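Local coordinates for AT-less polyketide synthase (Streptomyces platensis subsp. rosaceus, PDB 4TKT), which probably catalyses decarboxylative Claisen condensation, extending the acyl chain during isomigrastatin biosynthesis, as a ketosynthase domain of an AT-less type I polyketide synthase, at residues I9-M14 with R270-I275; E40-R45 with G67-G72; G254-R259 with A366-L371; T459-L464 with T499-R504; R473-R478 with G604-R609. One frame throughout, in Å; residues are numbered along the deposited sequence.

Contact 1 of 5, residues I9-M14 with R270-I275; sequences IAIVGM and RILGVI
Strand 9-14 pairs antiparallel with the start of strand 273-282 and the loop leading into it, deep in the large mixed sheet. Ile-9 and Ile-275 form a hydrogen-bonded pair: Ile-9 N gives to Ile-275 O (3.1 Å), and Ile-275 N returns a bond to Ile-9 O (2.7 Å). Ala-10 opposite Val-274 follows as a non-hydrogen-bonded pair, with a small methyl and a branched valine turned to one face. The register then slips, as in a beta bulge, because Leu-272 and Gly-273 together face Ile-11. Leu-272 N reaches Ile-11 O at 2.7 Å, while Ile-11 N gives to Gly-273 O at 2.9 Å. Glycine suits this point, where phi is 162°. On the face shared by Ile-9 and Ile-11, Ile-11 CD1 lies 4.1 Å from Ile-275 CG1, the two side chains crossing at about a right angle. Leu-272 CD1 touches Met-14 CB, of a selenomethionine (3.7 Å). Where 270-272 is no longer strand, water 1 joins Val-12 O and Arg-270 N. Helix 366-380 covers Ile-11 and Met-14. Pairing of the first strands of the N- and C-terminal halves is characteristic of the thiolase fold of ketosynthases.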
# COMPACT_ATOMS: atom_id res chain seq x y z
N ILE A 9 -4.79 -16.49 -4.05
CA ILE A 9 -5.29 -15.37 -3.27
C ILE A 9 -5.25 -14.10 -4.11
O ILE A 9 -4.18 -13.65 -4.52
CB ILE A 9 -4.48 -15.16 -1.98
CG1 ILE A 9 -4.48 -16.44 -1.14
CG2 ILE A 9 -5.04 -13.99 -1.19
CD1 ILE A 9 -5.85 -16.92 -0.77
N ALA A 10 -6.42 -13.53 -4.37
CA ALA A 10 -6.53 -12.37 -5.24
C ALA A 10 -6.27 -11.08 -4.49
O ALA A 10 -6.59 -10.95 -3.31
CB ALA A 10 -7.90 -12.33 -5.88
N ILE A 11 -5.68 -10.11 -5.18
CA ILE A 11 -5.52 -8.77 -4.65
C ILE A 11 -6.59 -7.87 -5.26
O ILE A 11 -6.56 -7.58 -6.45
CB ILE A 11 -4.13 -8.21 -4.94
CG1 ILE A 11 -3.06 -9.10 -4.30
CG2 ILE A 11 -4.01 -6.78 -4.44
CD1 ILE A 11 -1.65 -8.76 -4.71
N VAL A 12 -7.54 -7.43 -4.43
CA VAL A 12 -8.71 -6.72 -4.94
C VAL A 12 -8.67 -5.22 -4.68
O VAL A 12 -9.59 -4.50 -5.05
CB VAL A 12 -10.00 -7.29 -4.34
CG1 VAL A 12 -10.11 -8.77 -4.64
CG2 VAL A 12 -10.04 -7.05 -2.84
N GLY A 13 -7.61 -4.75 -4.03
CA GLY A 13 -7.46 -3.34 -3.74
C GLY A 13 -6.10 -3.04 -3.14
O GLY A 13 -5.51 -3.89 -2.48
N MSE A 14 -5.60 -1.83 -3.38
CA MSE A 14 -4.29 -1.47 -2.86
C MSE A 14 -4.15 0.02 -2.61
O MSE A 14 -4.68 0.84 -3.36
CB MSE A 14 -3.20 -1.94 -3.82
CG MSE A 14 -1.80 -1.89 -3.23
SE MSE A 14 -0.45 -2.74 -4.36
CE MSE A 14 0.88 -3.08 -2.98
N ARG A 270 -12.31 -5.98 -8.65
CA ARG A 270 -11.08 -5.69 -9.38
C ARG A 270 -10.03 -6.69 -8.92
O ARG A 270 -10.03 -7.11 -7.77
CB ARG A 270 -10.60 -4.27 -9.12
CG ARG A 270 -11.61 -3.20 -9.47
CD ARG A 270 -11.09 -1.82 -9.08
NE ARG A 270 -9.83 -1.50 -9.74
CZ ARG A 270 -8.76 -1.05 -9.10
NH1 ARG A 270 -8.79 -0.86 -7.79
NH2 ARG A 270 -7.65 -0.78 -9.78
N ILE A 271 -9.15 -7.09 -9.83
CA ILE A 271 -8.09 -8.02 -9.46
C ILE A 271 -6.75 -7.48 -9.95
O ILE A 271 -6.44 -7.54 -11.14
CB ILE A 271 -8.35 -9.42 -10.02
CG1 ILE A 271 -9.69 -9.95 -9.49
CG2 ILE A 271 -7.23 -10.37 -9.62
CD1 ILE A 271 -10.10 -11.28 -10.08
N LEU A 272 -5.97 -6.93 -9.03
CA LEU A 272 -4.72 -6.27 -9.36
C LEU A 272 -3.59 -7.28 -9.52
O LEU A 272 -2.50 -6.94 -9.99
CB LEU A 272 -4.36 -5.25 -8.27
CG LEU A 272 -5.50 -4.33 -7.84
CD1 LEU A 272 -5.06 -3.40 -6.72
CD2 LEU A 272 -6.02 -3.54 -9.02
N GLY A 273 -3.87 -8.52 -9.14
CA GLY A 273 -2.90 -9.59 -9.23
C GLY A 273 -3.31 -10.75 -8.36
O GLY A 273 -4.27 -10.66 -7.60
N VAL A 274 -2.58 -11.86 -8.46
CA VAL A 274 -2.89 -13.05 -7.69
C VAL A 274 -1.65 -13.58 -6.99
O VAL A 274 -0.62 -13.83 -7.62
CB VAL A 274 -3.48 -14.16 -8.58
CG1 VAL A 274 -3.67 -15.44 -7.77
CG2 VAL A 274 -4.80 -13.71 -9.19
N ILE A 275 -1.74 -13.76 -5.67
CA ILE A 275 -0.67 -14.37 -4.91
C ILE A 275 -0.74 -15.88 -5.05
O ILE A 275 -1.71 -16.51 -4.64
CB ILE A 275 -0.73 -13.98 -3.42
CG1 ILE A 275 -0.60 -12.47 -3.27
CG2 ILE A 275 0.35 -14.70 -2.63
CD1 ILE A 275 -0.72 -11.98 -1.84
O HOH W 1 -12.07 -4.85 -6.17

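Contact 2 of 5, residues E40-R45 with G67-G72; sequences EIPAGR and GGFLDG. With MES (2-(N-morpholino)-ethanesulfonic acid), chain E.
The Phe-69 ring takes Pro-42 CD over one face and has Ile-41 CD1 and Arg-45 NH1 at its edge; the arginine turns one face of its guanidinium to Phe-69 CD1. This is a proline-aromatic CH-pi contact between two loops on the ketosynthase part of the chain. Pro-42 CD stands 3.5 Å from the ring centroid and only 9° off the ring normal, so its C-H groups sit almost squarely above the pi cloud; a compact, ring-closed proline can bring its CD this close. At the edge Ile-41 CD1 comes to 3.5 Å from Phe-69 CZ, closing off the far end of the ring. Phe-69 keeps CG anti to its carbonyl carbon (chi1 -69°), which carries the ring across to the other loop, and a beta carbon on Gly-67 would run into Phe-69 CE2, so glycine suits that place.

The guanidinium plane is 88° from the ring, with Phe-69 CD1 3.6 Å from Arg-45 NH1, and the two groups do not stack in parallel. That turn leaves the guanidinium edge for anions. Arg-45 NH1 has its main partner in a salt bridge with Glu-251, which also accepts a bond from Leu-70 N and thereby ties arginine and opposite loop together. The sulfonate of a MES molecule, probably from the crystallisation liquor, lies in the guanidinium plane and receives weak bonds from Arg-45 NE and NH2. Gly-72, which adopts positive phi, supplies a firmer grip: Gly-72 N donates to MES O1S at 2.9 Å.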
# COMPACT_ATOMS: atom_id res chain seq x y z
N GLU A 40 17.66 14.92 2.37
CA GLU A 40 18.25 15.09 3.69
C GLU A 40 17.15 15.14 4.73
O GLU A 40 15.98 15.36 4.40
CB GLU A 40 19.10 16.36 3.76
CG GLU A 40 20.39 16.28 2.97
CD GLU A 40 21.37 17.37 3.35
OE1 GLU A 40 21.08 18.13 4.29
OE2 GLU A 40 22.44 17.46 2.70
N ILE A 41 17.52 14.93 5.99
CA ILE A 41 16.57 14.98 7.10
C ILE A 41 15.83 16.32 7.11
O ILE A 41 16.46 17.37 7.19
CB ILE A 41 17.26 14.79 8.46
CG1 ILE A 41 18.25 13.63 8.42
CG2 ILE A 41 16.23 14.59 9.56
CD1 ILE A 41 17.60 12.28 8.36
N PRO A 42 14.49 16.27 7.01
CA PRO A 42 13.67 17.49 7.05
C PRO A 42 13.86 18.24 8.36
O PRO A 42 13.79 17.63 9.43
CB PRO A 42 12.24 16.96 6.93
CG PRO A 42 12.39 15.62 6.28
CD PRO A 42 13.68 15.07 6.81
N ALA A 43 14.10 19.54 8.27
CA ALA A 43 14.39 20.37 9.44
C ALA A 43 13.29 20.32 10.50
O ALA A 43 13.55 20.52 11.68
CB ALA A 43 14.62 21.81 9.01
N GLY A 44 12.06 20.04 10.07
CA GLY A 44 10.93 19.96 10.98
C GLY A 44 11.04 18.81 11.97
O GLY A 44 10.69 18.97 13.14
N ARG A 45 11.54 17.67 11.50
CA ARG A 45 11.66 16.47 12.33
C ARG A 45 12.49 16.70 13.59
O ARG A 45 12.00 16.54 14.71
CB ARG A 45 12.27 15.33 11.51
CG ARG A 45 11.47 14.93 10.29
CD ARG A 45 10.11 14.38 10.67
NE ARG A 45 9.32 14.02 9.50
CZ ARG A 45 9.28 12.79 8.98
NH1 ARG A 45 9.99 11.81 9.53
NH2 ARG A 45 8.54 12.55 7.91
N GLY A 67 17.41 10.20 3.93
CA GLY A 67 16.31 9.28 4.10
C GLY A 67 15.20 9.46 3.08
O GLY A 67 15.12 10.49 2.42
N GLY A 68 14.36 8.44 2.95
CA GLY A 68 13.16 8.55 2.13
C GLY A 68 12.03 8.95 3.05
O GLY A 68 11.60 8.17 3.90
N PHE A 69 11.55 10.18 2.90
CA PHE A 69 10.59 10.73 3.85
C PHE A 69 9.22 10.99 3.26
O PHE A 69 9.10 11.43 2.12
CB PHE A 69 11.14 12.02 4.46
CG PHE A 69 12.30 11.81 5.37
CD1 PHE A 69 12.11 11.45 6.69
CD2 PHE A 69 13.60 11.98 4.91
CE1 PHE A 69 13.18 11.25 7.53
CE2 PHE A 69 14.67 11.79 5.75
CZ PHE A 69 14.46 11.42 7.07
N LEU A 70 8.19 10.72 4.05
CA LEU A 70 6.84 11.12 3.72
C LEU A 70 6.66 12.60 4.05
O LEU A 70 7.52 13.20 4.70
CB LEU A 70 5.81 10.28 4.48
CG LEU A 70 5.85 8.78 4.23
CD1 LEU A 70 4.66 8.11 4.91
CD2 LEU A 70 5.87 8.47 2.75
N ASP A 71 5.56 13.19 3.60
CA ASP A 71 5.25 14.57 3.95
C ASP A 71 4.06 14.64 4.89
O ASP A 71 3.04 13.99 4.66
CB ASP A 71 4.99 15.41 2.70
CG ASP A 71 6.25 15.68 1.90
OD1 ASP A 71 7.03 16.56 2.32
OD2 ASP A 71 6.46 15.03 0.86
N GLY A 72 4.20 15.43 5.95
CA GLY A 72 3.13 15.64 6.91
C GLY A 72 2.67 14.37 7.60
O GLY A 72 1.49 14.01 7.52
O1 MES E . 6.95 18.18 14.40
C2 MES E . 5.66 17.64 14.12
C3 MES E . 5.74 16.53 13.08
N4 MES E . 6.49 17.03 11.94
C5 MES E . 7.81 17.58 12.22
C6 MES E . 7.57 18.70 13.23
C7 MES E . 6.30 16.32 10.68
C8 MES E . 7.12 17.06 9.63
S MES E . 6.91 16.37 8.14
O1S MES E . 6.03 17.23 7.31
O2S MES E . 6.29 15.03 8.29
O3S MES E . 8.22 16.25 7.46

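Contact 3 of 5, residues G254-R259 with A366-L371; sequences GAVLLR and AGIAGL
Gly-254 meets Ile-368 with backbone alone: its carbonyl carbon C lies 3.6 Å from Ile-368 CG1, and its CA is 4.0 Å from Ile-368 CG2. A residue without a side chain suits this place, since the direction a beta carbon would take is already filled by the isoleucine. Ile-368 lays both branches on the Gly-254 backbone: CG1, anti to the backbone N (chi1 -167°), over the peptide to Ala-255, and CG2 by the CA. One step on, Ala-255 N is 3.7 Å from the same Ile-368 CG1, but the methyl of Ala-255 turns to the other face of the sheet, against Cys-101 and Thr-105 of helix 93-109, where a small side chain lets the helix come near.

Val-256 points back toward helix 366-380. Its CG1 meets Leu-371 CD2 tip to tip at 4.0 Å and passes alongside Ile-368 CD1 at 4.2 Å. Ile-368 and Leu-371, three residues apart on the helix, thus present neighbouring branched ends to one strand. This is the alpha-beta-alpha-beta-alpha layering of the thiolase fold: the strand has helix 93-109 on one face and the buried helices 366-380 and 188-202 on the other. The short strand and helix axes approach to 7.9 Å at an angle of 62°.

Past Val-256 the strand draws away from these turns of the helix. Leu-257 turns to the side of Ala-109, whereas Leu-258 packs on helix 188-202, which also receives Leu-371 through Ile-193. Arg-259 ends the segment, its extended chain reaching salt bridges with Asp-267 and Asp-269, which answer a buried charge.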
# COMPACT_ATOMS: atom_id res chain seq x y z
N GLY A 254 1.64 1.11 3.43
CA GLY A 254 0.96 0.44 2.34
C GLY A 254 0.11 -0.72 2.82
O GLY A 254 0.32 -1.25 3.91
N ALA A 255 -0.86 -1.11 2.00
CA ALA A 255 -1.73 -2.24 2.33
C ALA A 255 -2.39 -2.83 1.09
O ALA A 255 -2.55 -2.16 0.07
CB ALA A 255 -2.79 -1.81 3.33
N VAL A 256 -2.77 -4.10 1.19
CA VAL A 256 -3.55 -4.75 0.15
C VAL A 256 -4.77 -5.43 0.76
O VAL A 256 -4.72 -5.89 1.91
CB VAL A 256 -2.72 -5.80 -0.63
CG1 VAL A 256 -1.78 -5.12 -1.59
CG2 VAL A 256 -1.96 -6.70 0.33
N LEU A 257 -5.86 -5.48 0.01
CA LEU A 257 -7.03 -6.25 0.41
C LEU A 257 -6.97 -7.61 -0.27
O LEU A 257 -6.97 -7.69 -1.49
CB LEU A 257 -8.32 -5.51 0.06
CG LEU A 257 -9.60 -6.03 0.73
CD1 LEU A 257 -9.45 -6.01 2.24
CD2 LEU A 257 -10.80 -5.21 0.31
N LEU A 258 -6.90 -8.67 0.53
CA LEU A 258 -6.71 -10.01 0.00
C LEU A 258 -7.99 -10.85 0.08
O LEU A 258 -8.80 -10.68 0.99
CB LEU A 258 -5.58 -10.72 0.74
CG LEU A 258 -4.22 -10.02 0.67
CD1 LEU A 258 -3.16 -10.87 1.35
CD2 LEU A 258 -3.85 -9.75 -0.78
N ARG A 259 -8.13 -11.76 -0.87
CA ARG A 259 -9.36 -12.53 -1.02
C ARG A 259 -9.13 -13.76 -1.91
O ARG A 259 -8.38 -13.68 -2.88
CB ARG A 259 -10.45 -11.65 -1.61
CG ARG A 259 -11.81 -12.27 -1.65
CD ARG A 259 -12.88 -11.25 -1.98
NE ARG A 259 -14.20 -11.80 -1.72
CZ ARG A 259 -15.33 -11.19 -2.05
NH1 ARG A 259 -15.29 -10.01 -2.67
NH2 ARG A 259 -16.50 -11.75 -1.77
N ALA A 366 9.11 -2.36 3.70
CA ALA A 366 9.86 -2.55 2.46
C ALA A 366 9.15 -3.52 1.51
O ALA A 366 9.18 -3.35 0.30
CB ALA A 366 11.26 -3.05 2.76
N GLY A 367 8.52 -4.54 2.08
CA GLY A 367 7.88 -5.56 1.29
C GLY A 367 6.62 -5.11 0.58
O GLY A 367 6.33 -5.56 -0.53
N ILE A 368 5.86 -4.22 1.22
CA ILE A 368 4.60 -3.77 0.63
C ILE A 368 4.87 -2.73 -0.47
O ILE A 368 4.15 -2.67 -1.46
CB ILE A 368 3.64 -3.20 1.71
CG1 ILE A 368 2.23 -3.04 1.15
CG2 ILE A 368 4.15 -1.89 2.31
CD1 ILE A 368 1.58 -4.35 0.77
N ALA A 369 5.93 -1.95 -0.31
CA ALA A 369 6.37 -1.04 -1.36
C ALA A 369 6.92 -1.84 -2.53
O ALA A 369 6.74 -1.47 -3.69
CB ALA A 369 7.41 -0.08 -0.84
N GLY A 370 7.60 -2.94 -2.21
CA GLY A 370 8.14 -3.83 -3.22
C GLY A 370 7.04 -4.53 -3.99
O GLY A 370 7.13 -4.70 -5.20
N LEU A 371 5.99 -4.93 -3.28
CA LEU A 371 4.84 -5.56 -3.92
C LEU A 371 4.16 -4.58 -4.86
O LEU A 371 3.71 -4.96 -5.94
CB LEU A 371 3.84 -6.05 -2.87
CG LEU A 371 2.56 -6.66 -3.42
CD1 LEU A 371 2.89 -7.83 -4.34
CD2 LEU A 371 1.64 -7.10 -2.30

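Contact 4 of 5, residues T459-L464 with T499-R504; sequences TVVVVL and TLQVGR
Leu-500 packs against Val-462, Val-463 and Leu-464 of strand 460-466 with every atom beyond its CA. Its CB lies 3.4 Å from Val-463 O, and CG stays near the same oxygen. At the fork the branches part: CD1 meets Val-462 CG1 at 3.7 Å, whereas CD2 touches Leu-464 CD1 at 4.1 Å and also lies over one face of the Arg-504 guanidinium, toward its rim. A branched leucine thus spans three successive strand residues. CG is anti to the carbonyl carbon (chi1 -68°), which aims both methyls at the strand.

Strand 460-466 is outermost in the three-stranded antiparallel sheet of the linker that follows the ketosynthase, an alpha/beta unit of the RhiE-like family, and helix 493-502 packs at its border. Val-460, Val-462 and Leu-464 pair with strand 509-515. The carbonyls of Val-461 and Val-463 are served from the helix side. Gln-501 NE2 donates to Val-461 O at 2.9 Å, lying in the carbonyl plane, and the oxygen lies in the amide plane. The extended glutamine crosses Val-461 at about a right angle; its other end, OE1, accepts from His-591 NE2. Water 2 donates to Val-463 O and to Leu-500 O.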
# COMPACT_ATOMS: atom_id res chain seq x y z
N THR A 459 -28.45 7.19 -19.09
CA THR A 459 -28.26 8.10 -17.98
C THR A 459 -27.93 7.34 -16.70
O THR A 459 -28.67 6.43 -16.30
CB THR A 459 -29.51 8.98 -17.73
OG1 THR A 459 -29.67 9.90 -18.81
CG2 THR A 459 -29.36 9.76 -16.44
N VAL A 460 -26.82 7.70 -16.07
CA VAL A 460 -26.45 7.13 -14.78
C VAL A 460 -26.54 8.20 -13.70
O VAL A 460 -26.65 9.39 -13.99
CB VAL A 460 -25.02 6.55 -14.81
CG1 VAL A 460 -24.88 5.57 -15.96
CG2 VAL A 460 -23.99 7.67 -14.93
N VAL A 461 -26.50 7.77 -12.44
CA VAL A 461 -26.52 8.72 -11.33
C VAL A 461 -25.21 8.64 -10.55
O VAL A 461 -24.90 7.64 -9.90
CB VAL A 461 -27.73 8.46 -10.41
CG1 VAL A 461 -27.96 6.97 -10.20
CG2 VAL A 461 -27.57 9.19 -9.08
N VAL A 462 -24.43 9.72 -10.63
CA VAL A 462 -23.14 9.80 -9.96
C VAL A 462 -23.32 10.38 -8.56
O VAL A 462 -23.91 11.45 -8.39
CB VAL A 462 -22.13 10.66 -10.76
CG1 VAL A 462 -20.85 10.86 -9.97
CG2 VAL A 462 -21.84 10.01 -12.10
N VAL A 463 -22.80 9.68 -7.56
CA VAL A 463 -23.02 10.04 -6.17
C VAL A 463 -21.71 10.32 -5.44
O VAL A 463 -20.68 9.70 -5.72
CB VAL A 463 -23.83 8.93 -5.46
CG1 VAL A 463 -23.20 8.53 -4.13
CG2 VAL A 463 -25.28 9.34 -5.29
N LEU A 464 -21.74 11.28 -4.51
CA LEU A 464 -20.54 11.70 -3.80
C LEU A 464 -20.89 12.20 -2.40
O LEU A 464 -21.82 12.98 -2.23
CB LEU A 464 -19.83 12.81 -4.58
CG LEU A 464 -18.31 12.78 -4.68
CD1 LEU A 464 -17.83 11.46 -5.26
CD2 LEU A 464 -17.83 13.94 -5.55
N THR A 499 -19.36 2.20 -8.97
CA THR A 499 -18.29 2.23 -7.99
C THR A 499 -18.58 3.23 -6.87
O THR A 499 -18.38 2.93 -5.69
CB THR A 499 -16.93 2.59 -8.65
OG1 THR A 499 -16.61 1.62 -9.65
CG2 THR A 499 -15.82 2.62 -7.61
N LEU A 500 -19.07 4.41 -7.23
CA LEU A 500 -19.33 5.46 -6.25
C LEU A 500 -20.58 5.20 -5.43
O LEU A 500 -20.77 5.78 -4.35
CB LEU A 500 -19.44 6.81 -6.95
CG LEU A 500 -18.13 7.31 -7.56
CD1 LEU A 500 -18.36 8.55 -8.40
CD2 LEU A 500 -17.13 7.59 -6.45
N GLN A 501 -21.44 4.32 -5.92
CA GLN A 501 -22.67 3.99 -5.21
C GLN A 501 -22.44 2.93 -4.14
O GLN A 501 -22.68 3.18 -2.95
CB GLN A 501 -23.74 3.50 -6.19
CG GLN A 501 -24.41 4.61 -6.99
CD GLN A 501 -25.29 4.07 -8.10
OE1 GLN A 501 -25.70 2.91 -8.07
NE2 GLN A 501 -25.59 4.92 -9.08
N VAL A 502 -21.96 1.77 -4.55
CA VAL A 502 -21.85 0.63 -3.65
C VAL A 502 -20.45 0.52 -3.03
O VAL A 502 -20.23 -0.29 -2.12
CB VAL A 502 -22.21 -0.68 -4.39
CG1 VAL A 502 -21.08 -1.09 -5.32
CG2 VAL A 502 -22.54 -1.80 -3.41
N GLY A 503 -19.52 1.34 -3.50
CA GLY A 503 -18.15 1.28 -3.02
C GLY A 503 -17.71 2.45 -2.17
O GLY A 503 -16.52 2.61 -1.90
N ARG A 504 -18.66 3.27 -1.74
CA ARG A 504 -18.35 4.39 -0.86
C ARG A 504 -19.34 4.46 0.30
O ARG A 504 -20.49 4.04 0.17
CB ARG A 504 -18.36 5.71 -1.63
CG ARG A 504 -17.29 5.83 -2.71
CD ARG A 504 -15.89 5.84 -2.12
NE ARG A 504 -14.88 6.18 -3.12
CZ ARG A 504 -14.29 5.30 -3.93
NH1 ARG A 504 -14.62 4.02 -3.87
NH2 ARG A 504 -13.38 5.71 -4.80
O HOH W 2 -20.00 7.99 -3.47

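Contact 5 of 5, residues R473-R478 with G604-R609; sequences RESAGR and GYPFAR
The stretch Gly-604 to Arg-609 belongs to the C-terminal linker that runs back over the ketosynthase, and its Pro-606 docks on helix 469-482. The pyrrolidine ring meets three side chains of the helix. Glu-474 CG lies 3.6 Å from Pro-606 CB, the glutamate passing alongside the ring; chi1 (-178°, CG anti to the backbone N) sets this methylene against the proline, and the bend at chi2 (83°) turns the carboxylate aside. Ser-475 OG reaches 3.2 Å from Pro-606 CD; this small polar group is hydrogen-bonded to Arg-471 O within the helix. Arg-478 NE sits 3.7 Å from Pro-606 CB, and its chain, bent at chi2 and chi3, brings the guanidinium across the proline with its edge toward the Tyr-605 to Pro-606 peptide.

Pro-606 is the centre of an inverse gamma turn, spanned by a weak bond from Phe-607 N to Tyr-605 O; proline's restricted phi fits that turn, and Arg-471 NH1 donates to Pro-606 O. The Tyr-Pro-Phe sequence here recalls the linker motif of other modular polyketide synthases. Tyr-605 offers one face to Pro-606 CD, 3.4 Å above the ring plane and offset toward the rim, while its OH is hydrogen-bonded to Phe-467 N. Further on, the rings of Phe-607 and Phe-80 meet in a T-shaped arrangement on the ketosynthase side.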
# COMPACT_ATOMS: atom_id res chain seq x y z
N ARG A 473 -16.88 19.31 -1.52
CA ARG A 473 -16.48 20.09 -2.69
C ARG A 473 -15.05 19.75 -3.09
O ARG A 473 -14.69 19.83 -4.27
CB ARG A 473 -16.62 21.59 -2.41
CG ARG A 473 -18.03 22.01 -2.05
CD ARG A 473 -18.21 23.51 -2.14
NE ARG A 473 -19.56 23.91 -1.76
CZ ARG A 473 -20.60 23.90 -2.59
NH1 ARG A 473 -20.46 23.50 -3.84
NH2 ARG A 473 -21.80 24.28 -2.15
N GLU A 474 -14.25 19.36 -2.11
CA GLU A 474 -12.89 18.89 -2.37
C GLU A 474 -12.92 17.58 -3.17
O GLU A 474 -12.17 17.43 -4.14
CB GLU A 474 -12.14 18.69 -1.04
CG GLU A 474 -10.70 18.25 -1.19
CD GLU A 474 -9.74 19.41 -1.45
OE1 GLU A 474 -10.22 20.54 -1.70
OE2 GLU A 474 -8.51 19.18 -1.41
N SER A 475 -13.78 16.65 -2.77
CA SER A 475 -13.94 15.39 -3.48
C SER A 475 -14.37 15.61 -4.93
O SER A 475 -13.90 14.93 -5.84
CB SER A 475 -14.96 14.49 -2.78
OG SER A 475 -14.51 14.09 -1.50
N ALA A 476 -15.28 16.56 -5.13
CA ALA A 476 -15.78 16.87 -6.46
C ALA A 476 -14.65 17.37 -7.35
O ALA A 476 -14.58 17.02 -8.53
CB ALA A 476 -16.90 17.91 -6.38
N GLY A 477 -13.77 18.18 -6.78
CA GLY A 477 -12.63 18.70 -7.51
C GLY A 477 -11.65 17.61 -7.90
O GLY A 477 -11.17 17.58 -9.03
N ARG A 478 -11.35 16.72 -6.96
CA ARG A 478 -10.36 15.67 -7.21
C ARG A 478 -10.90 14.63 -8.19
O ARG A 478 -10.15 14.06 -8.98
CB ARG A 478 -9.93 15.01 -5.90
CG ARG A 478 -9.41 15.99 -4.86
CD ARG A 478 -8.20 15.46 -4.09
NE ARG A 478 -8.54 14.38 -3.17
CZ ARG A 478 -8.03 13.15 -3.25
NH1 ARG A 478 -7.16 12.84 -4.21
NH2 ARG A 478 -8.40 12.22 -2.37
N GLY A 604 -9.45 8.54 -3.71
CA GLY A 604 -9.89 8.25 -2.36
C GLY A 604 -10.36 9.48 -1.61
O GLY A 604 -10.24 10.60 -2.11
N TYR A 605 -10.89 9.28 -0.41
CA TYR A 605 -11.38 10.38 0.42
C TYR A 605 -10.27 11.39 0.72
O TYR A 605 -9.15 11.01 1.05
CB TYR A 605 -11.97 9.85 1.73
CG TYR A 605 -12.60 10.92 2.59
CD1 TYR A 605 -11.85 11.63 3.52
CD2 TYR A 605 -13.95 11.23 2.47
CE1 TYR A 605 -12.42 12.61 4.31
CE2 TYR A 605 -14.53 12.21 3.25
CZ TYR A 605 -13.76 12.89 4.16
OH TYR A 605 -14.34 13.87 4.95
N PRO A 606 -10.59 12.69 0.60
CA PRO A 606 -9.65 13.77 0.88
C PRO A 606 -9.58 14.10 2.38
O PRO A 606 -10.29 14.99 2.84
CB PRO A 606 -10.23 14.94 0.10
CG PRO A 606 -11.71 14.69 0.12
CD PRO A 606 -11.89 13.19 0.12
N PHE A 607 -8.75 13.37 3.11
CA PHE A 607 -8.66 13.54 4.55
C PHE A 607 -8.26 14.96 4.94
O PHE A 607 -7.47 15.60 4.25
CB PHE A 607 -7.66 12.54 5.16
CG PHE A 607 -8.07 11.10 5.00
CD1 PHE A 607 -9.15 10.59 5.69
CD2 PHE A 607 -7.36 10.26 4.15
CE1 PHE A 607 -9.53 9.28 5.54
CE2 PHE A 607 -7.73 8.94 4.00
CZ PHE A 607 -8.81 8.45 4.70
N ALA A 608 -8.84 15.44 6.03
CA ALA A 608 -8.43 16.71 6.62
C ALA A 608 -6.96 16.61 7.04
O ALA A 608 -6.54 15.59 7.60
CB ALA A 608 -9.31 17.07 7.80
N ARG A 609 -6.19 17.66 6.77
CA ARG A 609 -4.74 17.61 6.97
C ARG A 609 -4.28 18.47 8.14
O ARG A 609 -3.28 19.17 8.05
CB ARG A 609 -4.03 18.05 5.69
CG ARG A 609 -4.32 17.17 4.48
CD ARG A 609 -3.88 17.83 3.18
NE ARG A 609 -2.44 18.10 3.14
CZ ARG A 609 -1.90 19.29 3.36
NH1 ARG A 609 -2.67 20.34 3.64
NH2 ARG A 609 -0.58 19.44 3.30

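From the N terminus, residues 9-14 begin the long loop that contact 1 closes at 270-275. Within that span contact 2 closes a much shorter loop, 40-45 to 67-72, and stands apart from contact 1, about 14 Å between nearest atoms. Contact 3 starts inside contact 1 at 254-259 but ends beyond it at 366-371, so the two cross; their strands are neighbours in the central sheet, to which contact 3 adds a helix. Contact 4 opens only after these have closed. Contact 5 crosses it, starting at 473-478 between its segments and ending at 604-609. Contacts 4 and 5 touch through Leu-464 and together bind the linker's sheet, two helices and C-terminal tail.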